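Local structure of glucuronan lyase A (Trichoderma reesei, 2ZZJ) at residues R75-Q81 and Q214-W220; W80-Q85 and I114-Q118. The protein is an endo-acting polysaccharide lyase with a beta-jelly-roll fold that cleaves beta-1,4-glucuronan and carries a bound calcium ion. All coordinates share one frame. Residue numbers count along the deposited sequence, not the author numbering.

Interaction 1 of 2, residues R75-Q81 and Q214-W220; sequences RLSEDWQ and QGFRQVW
The start of strand 216-227 runs antiparallel to the end of strand 66-76, joining neighbouring strands of one sheet of the beta-jelly roll; the latter chain then leaves through a type I turn, Ser77 to Trp80. Gln214, extended in chi1 and chi2 (t, t), bridges the loop backbone: its NE2 donates to Asp79 O (2.7 Å) and its OE1 accepts from Gln81 N (3.0 Å). Arg217 (chi1 m, chi2 m) folds back so that NH1 and NH2 both reach Gln81 O (2.8 and 2.9 Å), while NH1 of its guanidinium, edge-on, lies over the face of the Trp80 six-membered ring, a cation-pi contact (CZ to centroid 4.6 Å). Gln218 O accepts from Ser77 N (3.2 Å). Val219 faces Leu76 in a non-hydrogen-bonded pair, its CG2 3.6 Å from Trp80 CZ3. Trp220 and Arg75 form the hydrogen-bonded pair (Trp220 N to Arg75 O 2.9 Å, Arg75 N to Trp220 O 3.0 Å). Beta pairing thus gives way to side-chain amide and guanidinium groups that satisfy the loop backbone where the strands part.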
ATOM      1  N   ARG A  75      -7.455   9.388  -1.832  1.00 11.23           N
ATOM      2  CA  ARG A  75      -7.854  10.703  -1.390  1.00 10.95           C
ATOM      3  C   ARG A  75      -7.938  10.685   0.126  1.00 11.67           C
ATOM      4  O   ARG A  75      -8.609   9.830   0.707  1.00 10.97           O
ATOM      5  CB  ARG A  75      -9.227  11.027  -1.972  1.00 11.74           C
ATOM      6  CG  ARG A  75      -9.755  12.408  -1.568  1.00 12.33           C
ATOM      7  CD  ARG A  75     -11.198  12.508  -2.006  1.00 17.06           C
ATOM      8  NE  ARG A  75     -11.761  13.839  -1.774  1.00 18.90           N
ATOM      9  CZ  ARG A  75     -12.330  14.215  -0.634  1.00 21.76           C
ATOM     10  NH1 ARG A  75     -12.388  13.386   0.382  1.00 19.32           N
ATOM     11  NH2 ARG A  75     -12.853  15.435  -0.516  1.00 23.01           N
ATOM     12  N   LEU A  76      -7.241  11.622   0.773  1.00 11.76           N
ATOM     13  CA  LEU A  76      -7.429  11.802   2.205  1.00 12.78           C
ATOM     14  C   LEU A  76      -8.636  12.695   2.434  1.00 13.68           C
ATOM     15  O   LEU A  76      -8.942  13.562   1.603  1.00 14.01           O
ATOM     16  CB  LEU A  76      -6.231  12.488   2.826  1.00 12.12           C
ATOM     17  CG  LEU A  76      -4.847  11.885   2.542  1.00 12.85           C
ATOM     18  CD1 LEU A  76      -3.720  12.716   3.175  1.00 14.78           C
ATOM     19  CD2 LEU A  76      -4.790  10.436   3.032  1.00 12.18           C
ATOM     20  N   SER A  77      -9.287  12.542   3.581  1.00 13.81           N
ATOM     21  CA  SER A  77     -10.366  13.480   3.956  1.00 14.19           C
ATOM     22  C   SER A  77      -9.883  14.936   3.851  1.00 14.65           C
ATOM     23  O   SER A  77      -8.727  15.256   4.085  1.00 13.51           O
ATOM     24  CB  SER A  77     -10.859  13.228   5.379  1.00 13.71           C
ATOM     25  OG  SER A  77      -9.804  13.532   6.275  1.00 16.19           O
ATOM     26  N   GLU A  78     -10.789  15.808   3.462  1.00 16.53           N
ATOM     27  CA  GLU A  78     -10.423  17.220   3.394  1.00 18.09           C
ATOM     28  C   GLU A  78      -9.894  17.766   4.744  1.00 17.16           C
ATOM     29  O   GLU A  78      -8.999  18.610   4.775  1.00 18.05           O
ATOM     30  CB  GLU A  78     -11.618  18.013   2.927  1.00 19.43           C
ATOM     31  CG  GLU A  78     -11.343  19.493   3.142  1.00 25.06           C
ATOM     32  CD  GLU A  78     -12.412  20.377   2.599  1.00 30.87           C
ATOM     33  OE1 GLU A  78     -12.011  21.494   2.230  1.00 34.59           O
ATOM     34  OE2 GLU A  78     -13.612  19.969   2.537  1.00 35.22           O
ATOM     35  N   ASP A  79     -10.444  17.267   5.847  1.00 16.82           N
ATOM     36  CA  ASP A  79     -10.034  17.679   7.169  1.00 16.42           C
ATOM     37  C   ASP A  79      -8.981  16.771   7.806  1.00 16.07           C
ATOM     38  O   ASP A  79      -8.884  16.735   9.045  1.00 16.02           O
ATOM     39  CB  ASP A  79     -11.265  17.761   8.071  1.00 18.60           C
ATOM     40  CG  ASP A  79     -11.968  16.425   8.242  1.00 21.44           C
ATOM     41  OD1 ASP A  79     -11.405  15.362   7.877  1.00 24.29           O
ATOM     42  OD2 ASP A  79     -13.091  16.447   8.763  1.00 27.53           O
ATOM     43  N   TRP A  80      -8.209  16.057   6.968  1.00 14.78           N
ATOM     44  CA  TRP A  80      -7.123  15.188   7.424  1.00 14.78           C
ATOM     45  C   TRP A  80      -6.216  15.959   8.355  1.00 15.08           C
ATOM     46  O   TRP A  80      -5.815  17.081   8.036  1.00 16.49           O
ATOM     47  CB  TRP A  80      -6.302  14.639   6.234  1.00 14.06           C
ATOM     48  CG  TRP A  80      -5.219  13.647   6.618  1.00 13.89           C
ATOM     49  CD1 TRP A  80      -3.900  13.919   6.896  1.00 11.03           C
ATOM     50  CD2 TRP A  80      -5.363  12.216   6.721  1.00 13.00           C
ATOM     51  NE1 TRP A  80      -3.226  12.752   7.202  1.00 12.56           N
ATOM     52  CE2 TRP A  80      -4.090  11.693   7.076  1.00 11.57           C
ATOM     53  CE3 TRP A  80      -6.445  11.328   6.552  1.00 13.41           C
ATOM     54  CZ2 TRP A  80      -3.863  10.308   7.273  1.00 14.01           C
ATOM     55  CZ3 TRP A  80      -6.215   9.957   6.727  1.00 11.57           C
ATOM     56  CH2 TRP A  80      -4.936   9.464   7.103  1.00 12.60           C
ATOM     57  N   GLN A  81      -5.907  15.369   9.500  1.00 15.74           N
ATOM     58  CA  GLN A  81      -5.059  16.022  10.501  1.00 16.27           C
ATOM     59  C   GLN A  81      -3.674  15.440  10.334  1.00 15.84           C
ATOM     60  O   GLN A  81      -3.384  14.316  10.776  1.00 15.76           O
ATOM     61  CB  GLN A  81      -5.641  15.783  11.915  1.00 14.96           C
ATOM     62  CG  GLN A  81      -5.045  16.690  12.986  1.00 17.54           C
ATOM     63  CD  GLN A  81      -5.564  16.332  14.365  1.00 17.36           C
ATOM     64  OE1 GLN A  81      -4.894  15.641  15.129  1.00 20.01           O
ATOM     65  NE2 GLN A  81      -6.782  16.729  14.653  1.00 17.02           N
ATOM     66  N   GLN A 214      -7.390  13.312  15.880  1.00 19.68           N
ATOM     67  CA  GLN A 214      -8.295  12.784  14.863  1.00 18.45           C
ATOM     68  C   GLN A 214      -8.257  11.244  14.915  1.00 19.37           C
ATOM     69  O   GLN A 214      -7.531  10.588  14.140  1.00 18.67           O
ATOM     70  CB  GLN A 214      -7.906  13.295  13.465  1.00 18.55           C
ATOM     71  CG  GLN A 214      -8.943  12.964  12.392  1.00 15.53           C
ATOM     72  CD  GLN A 214      -8.574  13.628  11.087  1.00 18.19           C
ATOM     73  OE1 GLN A 214      -7.728  13.137  10.351  1.00 13.31           O
ATOM     74  NE2 GLN A 214      -9.185  14.775  10.814  1.00 16.48           N
ATOM     75  N   GLY A 215      -9.030  10.684  15.844  1.00 18.95           N
ATOM     76  CA  GLY A 215      -9.096   9.234  16.023  1.00 18.14           C
ATOM     77  C   GLY A 215      -9.979   8.548  15.000  1.00 18.16           C
ATOM     78  O   GLY A 215      -9.978   7.313  14.909  1.00 19.01           O
ATOM     79  N   PHE A 216     -10.722   9.330  14.226  1.00 16.88           N
ATOM     80  CA  PHE A 216     -11.519   8.793  13.136  1.00 16.63           C
ATOM     81  C   PHE A 216     -10.893   9.230  11.818  1.00 16.42           C
ATOM     82  O   PHE A 216     -10.945  10.414  11.454  1.00 17.53           O
ATOM     83  CB  PHE A 216     -12.956   9.296  13.221  1.00 16.72           C
ATOM     84  CG  PHE A 216     -13.848   8.803  12.111  1.00 17.83           C
ATOM     85  CD1 PHE A 216     -14.075   7.429  11.939  1.00 18.40           C
ATOM     86  CD2 PHE A 216     -14.517   9.713  11.269  1.00 16.60           C
ATOM     87  CE1 PHE A 216     -14.945   6.951  10.924  1.00 19.17           C
ATOM     88  CE2 PHE A 216     -15.357   9.250  10.265  1.00 17.34           C
ATOM     89  CZ  PHE A 216     -15.559   7.861  10.083  1.00 19.99           C
ATOM     90  N   ARG A 217     -10.338   8.268  11.102  1.00 15.45           N
ATOM     91  CA  ARG A 217      -9.537   8.563   9.909  1.00 14.62           C
ATOM     92  C   ARG A 217     -10.229   8.014   8.676  1.00 14.70           C
ATOM     93  O   ARG A 217     -10.733   6.900   8.719  1.00 14.79           O
ATOM     94  CB  ARG A 217      -8.152   7.947  10.050  1.00 13.99           C
ATOM     95  CG  ARG A 217      -7.275   8.571  11.168  1.00 12.89           C
ATOM     96  CD  ARG A 217      -6.640   9.865  10.635  1.00 14.77           C
ATOM     97  NE  ARG A 217      -5.955  10.627  11.683  1.00 14.74           N
ATOM     98  CZ  ARG A 217      -5.069  11.590  11.444  1.00 16.76           C
ATOM     99  NH1 ARG A 217      -4.732  11.903  10.176  1.00 12.84           N
ATOM    100  NH2 ARG A 217      -4.486  12.218  12.476  1.00 15.07           N
ATOM    101  N   GLN A 218     -10.236   8.777   7.582  1.00 13.58           N
ATOM    102  CA  GLN A 218     -10.930   8.367   6.341  1.00 13.24           C
ATOM    103  C   GLN A 218     -10.063   8.557   5.096  1.00 12.58           C
ATOM    104  O   GLN A 218      -9.475   9.631   4.895  1.00 13.04           O
ATOM    105  CB  GLN A 218     -12.213   9.157   6.128  1.00 14.16           C
ATOM    106  CG  GLN A 218     -13.121   9.275   7.376  1.00 16.89           C
ATOM    107  CD  GLN A 218     -14.246  10.200   7.122  1.00 19.90           C
ATOM    108  OE1 GLN A 218     -14.212  11.369   7.518  1.00 22.04           O
ATOM    109  NE2 GLN A 218     -15.256   9.699   6.444  1.00 21.15           N
ATOM    110  N   VAL A 219     -10.016   7.522   4.252  1.00 11.90           N
ATOM    111  CA  VAL A 219      -9.262   7.562   2.988  1.00 11.48           C
ATOM    112  C   VAL A 219     -10.141   6.869   1.934  1.00 12.52           C
ATOM    113  O   VAL A 219     -10.736   5.815   2.237  1.00 13.36           O
ATOM    114  CB  VAL A 219      -7.896   6.848   3.087  1.00 12.23           C
ATOM    115  CG1 VAL A 219      -7.147   6.965   1.688  1.00 10.91           C
ATOM    116  CG2 VAL A 219      -7.036   7.447   4.229  1.00 11.80           C
ATOM    117  N   TRP A 220     -10.261   7.465   0.750  1.00 10.89           N
ATOM    118  CA  TRP A 220     -11.027   6.907  -0.361  1.00 11.17           C
ATOM    119  C   TRP A 220     -10.059   6.327  -1.399  1.00 10.96           C
ATOM    120  O   TRP A 220      -8.910   6.798  -1.493  1.00  9.80           O
ATOM    121  CB  TRP A 220     -11.877   7.980  -1.024  1.00 12.30           C
ATOM    122  CG  TRP A 220     -13.030   8.463  -0.195  1.00 13.99           C
ATOM    123  CD1 TRP A 220     -14.363   8.171  -0.378  1.00 17.68           C
ATOM    124  CD2 TRP A 220     -12.962   9.293   0.954  1.00 14.38           C
ATOM    125  NE1 TRP A 220     -15.139   8.815   0.591  1.00 15.30           N
ATOM    126  CE2 TRP A 220     -14.292   9.502   1.414  1.00 15.81           C
ATOM    127  CE3 TRP A 220     -11.909   9.892   1.647  1.00 13.03           C
ATOM    128  CZ2 TRP A 220     -14.574  10.265   2.537  1.00 16.76           C
ATOM    129  CZ3 TRP A 220     -12.210  10.690   2.763  1.00 16.39           C
ATOM    130  CH2 TRP A 220     -13.520  10.858   3.191  1.00 16.07           C
TER
HETATM  131  O   HOH W   1      -9.392  11.614   8.314  1.00 15.58           O
HETATM  132  O   HOH W   2     -12.166  12.625   8.806  1.00 23.80           O

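Interaction 2 of 2, residues W80-Q85 and I114-Q118; sequences WQFQPQ and IQNNQ
Asn116, Phe82 and Pro84 bury the most surface where the irregular segment 80-85 passes the type II' hairpin turn Gln115 to Gln118. This two-residue turn, with Asn116 at its first corner (phi/psi 54/-131), is closed by Gln115 N to Gln118 O and Gln118 N to Gln115 O, both 3.0 Å. Asn116 also makes the direct hydrogen bond between the segments, from its N to Gln83 O (2.9 Å). Its side chain (chi1 m) brings OD1 to 3.3 Å from Pro84 CA, and the CA atoms of Pro84 and Asn116 lie 4.6 Å apart. Phe82 (chi1 m) points toward the turn: Asn116 O lies at the ring edge, 3.3 Å from Phe82 CD1, and Asn117 CB is 3.6 Å from the same carbon. Pro84 points away overall, yet its CB is 3.7 Å from Asn116 OD1; its backbone O lies 3.3 Å from Gln115 CG.

Water fills the gaps. One molecule accepts from Trp80 NE1 (3.0 Å) and Gln83 N (3.1 Å) and lies 2.7 Å from Asn116 O; another is 2.6 Å from Gln85 O and 2.8 Å from Ile114 O. The contact thus sets the connection between strands 66-76 and 86-95 against the tip of the hairpin formed by strands 106-115 and 118-126, with Ala148 touching Phe82 and the side chain of Gln85 reaching helix 202-207.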
ATOM      1  N   TRP A  80      -8.209  16.057   6.968  1.00 14.78           N
ATOM      2  CA  TRP A  80      -7.123  15.188   7.424  1.00 14.78           C
ATOM      3  C   TRP A  80      -6.216  15.959   8.355  1.00 15.08           C
ATOM      4  O   TRP A  80      -5.815  17.081   8.036  1.00 16.49           O
ATOM      5  CB  TRP A  80      -6.302  14.639   6.234  1.00 14.06           C
ATOM      6  CG  TRP A  80      -5.219  13.647   6.618  1.00 13.89           C
ATOM      7  CD1 TRP A  80      -3.900  13.919   6.896  1.00 11.03           C
ATOM      8  CD2 TRP A  80      -5.363  12.216   6.721  1.00 13.00           C
ATOM      9  NE1 TRP A  80      -3.226  12.752   7.202  1.00 12.56           N
ATOM     10  CE2 TRP A  80      -4.090  11.693   7.076  1.00 11.57           C
ATOM     11  CE3 TRP A  80      -6.445  11.328   6.552  1.00 13.41           C
ATOM     12  CZ2 TRP A  80      -3.863  10.308   7.273  1.00 14.01           C
ATOM     13  CZ3 TRP A  80      -6.215   9.957   6.727  1.00 11.57           C
ATOM     14  CH2 TRP A  80      -4.936   9.464   7.103  1.00 12.60           C
ATOM     15  N   GLN A  81      -5.907  15.369   9.500  1.00 15.74           N
ATOM     16  CA  GLN A  81      -5.059  16.022  10.501  1.00 16.27           C
ATOM     17  C   GLN A  81      -3.674  15.440  10.334  1.00 15.84           C
ATOM     18  O   GLN A  81      -3.384  14.316  10.776  1.00 15.76           O
ATOM     19  CB  GLN A  81      -5.641  15.783  11.915  1.00 14.96           C
ATOM     20  CG  GLN A  81      -5.045  16.690  12.986  1.00 17.54           C
ATOM     21  CD  GLN A  81      -5.564  16.332  14.365  1.00 17.36           C
ATOM     22  OE1 GLN A  81      -4.894  15.641  15.129  1.00 20.01           O
ATOM     23  NE2 GLN A  81      -6.782  16.729  14.653  1.00 17.02           N
ATOM     24  N   PHE A  82      -2.793  16.199   9.691  1.00 17.01           N
ATOM     25  CA  PHE A  82      -1.460  15.707   9.404  1.00 17.55           C
ATOM     26  C   PHE A  82      -0.711  15.549  10.731  1.00 18.69           C
ATOM     27  O   PHE A  82      -0.745  16.473  11.593  1.00 19.40           O
ATOM     28  CB  PHE A  82      -0.740  16.655   8.417  1.00 17.46           C
ATOM     29  CG  PHE A  82      -1.345  16.662   7.042  1.00 17.31           C
ATOM     30  CD1 PHE A  82      -0.973  15.688   6.100  1.00 18.10           C
ATOM     31  CD2 PHE A  82      -2.294  17.613   6.684  1.00 15.37           C
ATOM     32  CE1 PHE A  82      -1.533  15.673   4.833  1.00 17.05           C
ATOM     33  CE2 PHE A  82      -2.850  17.619   5.418  1.00 18.90           C
ATOM     34  CZ  PHE A  82      -2.479  16.624   4.480  1.00 19.80           C
ATOM     35  N   GLN A  83      -0.061  14.386  10.890  1.00 18.37           N
ATOM     36  CA  GLN A  83       0.675  13.982  12.088  1.00 18.88           C
ATOM     37  C   GLN A  83       1.888  13.156  11.688  1.00 20.15           C
ATOM     38  O   GLN A  83       1.895  12.538  10.594  1.00 19.24           O
ATOM     39  CB  GLN A  83      -0.225  13.190  13.069  1.00 18.95           C
ATOM     40  CG  GLN A  83      -1.379  13.974  13.642  1.00 19.28           C
ATOM     41  CD  GLN A  83      -0.938  15.085  14.610  1.00 21.21           C
ATOM     42  OE1 GLN A  83       0.246  15.237  14.907  1.00 18.12           O
ATOM     43  NE2 GLN A  83      -1.899  15.843  15.104  1.00 18.97           N
ATOM     44  N   PRO A  84       2.953  13.178  12.523  1.00 19.72           N
ATOM     45  CA  PRO A  84       4.197  12.462  12.281  1.00 20.14           C
ATOM     46  C   PRO A  84       4.113  10.938  12.278  1.00 20.05           C
ATOM     47  O   PRO A  84       5.066  10.285  11.842  1.00 20.87           O
ATOM     48  CB  PRO A  84       5.107  12.905  13.450  1.00 21.35           C
ATOM     49  CG  PRO A  84       4.235  13.601  14.435  1.00 20.68           C
ATOM     50  CD  PRO A  84       3.014  14.043  13.732  1.00 21.05           C
ATOM     51  N   GLN A  85       3.028  10.369  12.799  1.00 19.23           N
ATOM     52  CA  GLN A  85       2.847   8.910  12.767  1.00 19.25           C
ATOM     53  C   GLN A  85       2.617   8.454  11.330  1.00 18.59           C
ATOM     54  O   GLN A  85       2.319   9.271  10.461  1.00 19.96           O
ATOM     55  CB  GLN A  85       1.683   8.467  13.649  1.00 17.75           C
ATOM     56  CG  GLN A  85       1.989   8.543  15.156  1.00 19.85           C
ATOM     57  CD  GLN A  85       0.874   8.000  16.016  1.00 18.28           C
ATOM     58  OE1 GLN A  85      -0.276   8.404  15.898  1.00 19.58           O
ATOM     59  NE2 GLN A  85       1.229   7.125  16.954  1.00 22.44           N
ATOM     60  N   ILE A 114       1.606   7.579   4.423  1.00 14.81           N
ATOM     61  CA  ILE A 114       1.680   9.034   4.724  1.00 16.26           C
ATOM     62  C   ILE A 114       2.395   9.218   6.055  1.00 16.13           C
ATOM     63  O   ILE A 114       2.041   8.571   7.030  1.00 15.75           O
ATOM     64  CB  ILE A 114       0.235   9.670   4.855  1.00 16.20           C
ATOM     65  CG1 ILE A 114      -0.655   9.324   3.649  1.00 18.44           C
ATOM     66  CG2 ILE A 114       0.312  11.193   4.947  1.00 16.23           C
ATOM     67  CD1 ILE A 114      -0.131   9.835   2.329  1.00 18.72           C
ATOM     68  N   GLN A 115       3.397  10.102   6.104  1.00 17.56           N
ATOM     69  CA  GLN A 115       4.053  10.490   7.352  1.00 18.59           C
ATOM     70  C   GLN A 115       4.111  12.013   7.295  1.00 18.41           C
ATOM     71  O   GLN A 115       4.613  12.557   6.337  1.00 17.50           O
ATOM     72  CB  GLN A 115       5.466   9.870   7.386  1.00 19.38           C
ATOM     73  CG  GLN A 115       6.081   9.670   8.738  1.00 21.57           C
ATOM     74  CD  GLN A 115       7.341   8.796   8.700  1.00 20.94           C
ATOM     75  OE1 GLN A 115       7.304   7.622   8.323  1.00 22.04           O
ATOM     76  NE2 GLN A 115       8.463   9.364   9.141  1.00 22.20           N
ATOM     77  N   ASN A 116       3.551  12.698   8.278  1.00 18.68           N
ATOM     78  CA  ASN A 116       3.327  14.152   8.134  1.00 19.98           C
ATOM     79  C   ASN A 116       2.543  14.380   6.842  1.00 19.42           C
ATOM     80  O   ASN A 116       1.560  13.666   6.610  1.00 19.66           O
ATOM     81  CB  ASN A 116       4.673  14.902   8.149  1.00 20.64           C
ATOM     82  CG  ASN A 116       5.377  14.798   9.521  1.00 24.72           C
ATOM     83  OD1 ASN A 116       4.812  15.221  10.527  1.00 29.95           O
ATOM     84  ND2 ASN A 116       6.597  14.250   9.551  1.00 24.06           N
ATOM     85  N   ASN A 117       2.978  15.300   5.974  1.00 18.68           N
ATOM     86  CA  ASN A 117       2.247  15.492   4.705  1.00 18.56           C
ATOM     87  C   ASN A 117       2.982  14.893   3.509  1.00 17.86           C
ATOM     88  O   ASN A 117       2.834  15.342   2.375  1.00 17.78           O
ATOM     89  CB  ASN A 117       1.915  16.972   4.455  1.00 19.56           C
ATOM     90  CG  ASN A 117       3.139  17.802   4.187  1.00 19.89           C
ATOM     91  OD1 ASN A 117       4.261  17.387   4.471  1.00 22.37           O
ATOM     92  ND2 ASN A 117       2.929  18.996   3.630  1.00 26.42           N
ATOM     93  N   GLN A 118       3.760  13.861   3.766  1.00 17.97           N
ATOM     94  CA  GLN A 118       4.639  13.327   2.743  1.00 17.92           C
ATOM     95  C   GLN A 118       4.312  11.868   2.443  1.00 17.75           C
ATOM     96  O   GLN A 118       4.051  11.103   3.371  1.00 17.25           O
ATOM     97  CB  GLN A 118       6.074  13.436   3.242  1.00 18.93           C
ATOM     98  CG  GLN A 118       6.546  14.895   3.417  1.00 20.68           C
ATOM     99  CD  GLN A 118       6.698  15.575   2.062  1.00 21.73           C
ATOM    100  OE1 GLN A 118       6.190  16.678   1.839  1.00 25.75           O
ATOM    101  NE2 GLN A 118       7.316  14.878   1.135  1.00 20.77           N
TER
HETATM  102  O   HOH W   3      -0.450  12.825   8.253  1.00 16.05           O
HETATM  103  O   HOH W   4       7.446  11.581  11.364  1.00 37.89           O
HETATM  104  O   HOH W   5       0.764  10.427   8.750  1.00 14.44           O

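In the fold
From the N terminus, strand 66-76 runs into a loop; its end and the start of the loop supply 75-81, and the loop supplies 80-85, with Trp80 and Gln81 common to both. Strand 86-95 follows, then strand 106-115, whose hairpin turn meets the loop again in interaction 2 and closes a short circuit. Much later, strand 216-227 returns beside strand 66-76, and interaction 1 closes a far longer circuit that contains the whole of the first. The centres lie about 10 Å apart, and the two contacts touch directly, Leu76 CD1 packing 4.0 Å from Phe82 CE1. Since strands 66-76 and 216-227 belong to one antiparallel sheet and strands 86-95 and 106-115 to the other, the shared loop ties the two sheets together.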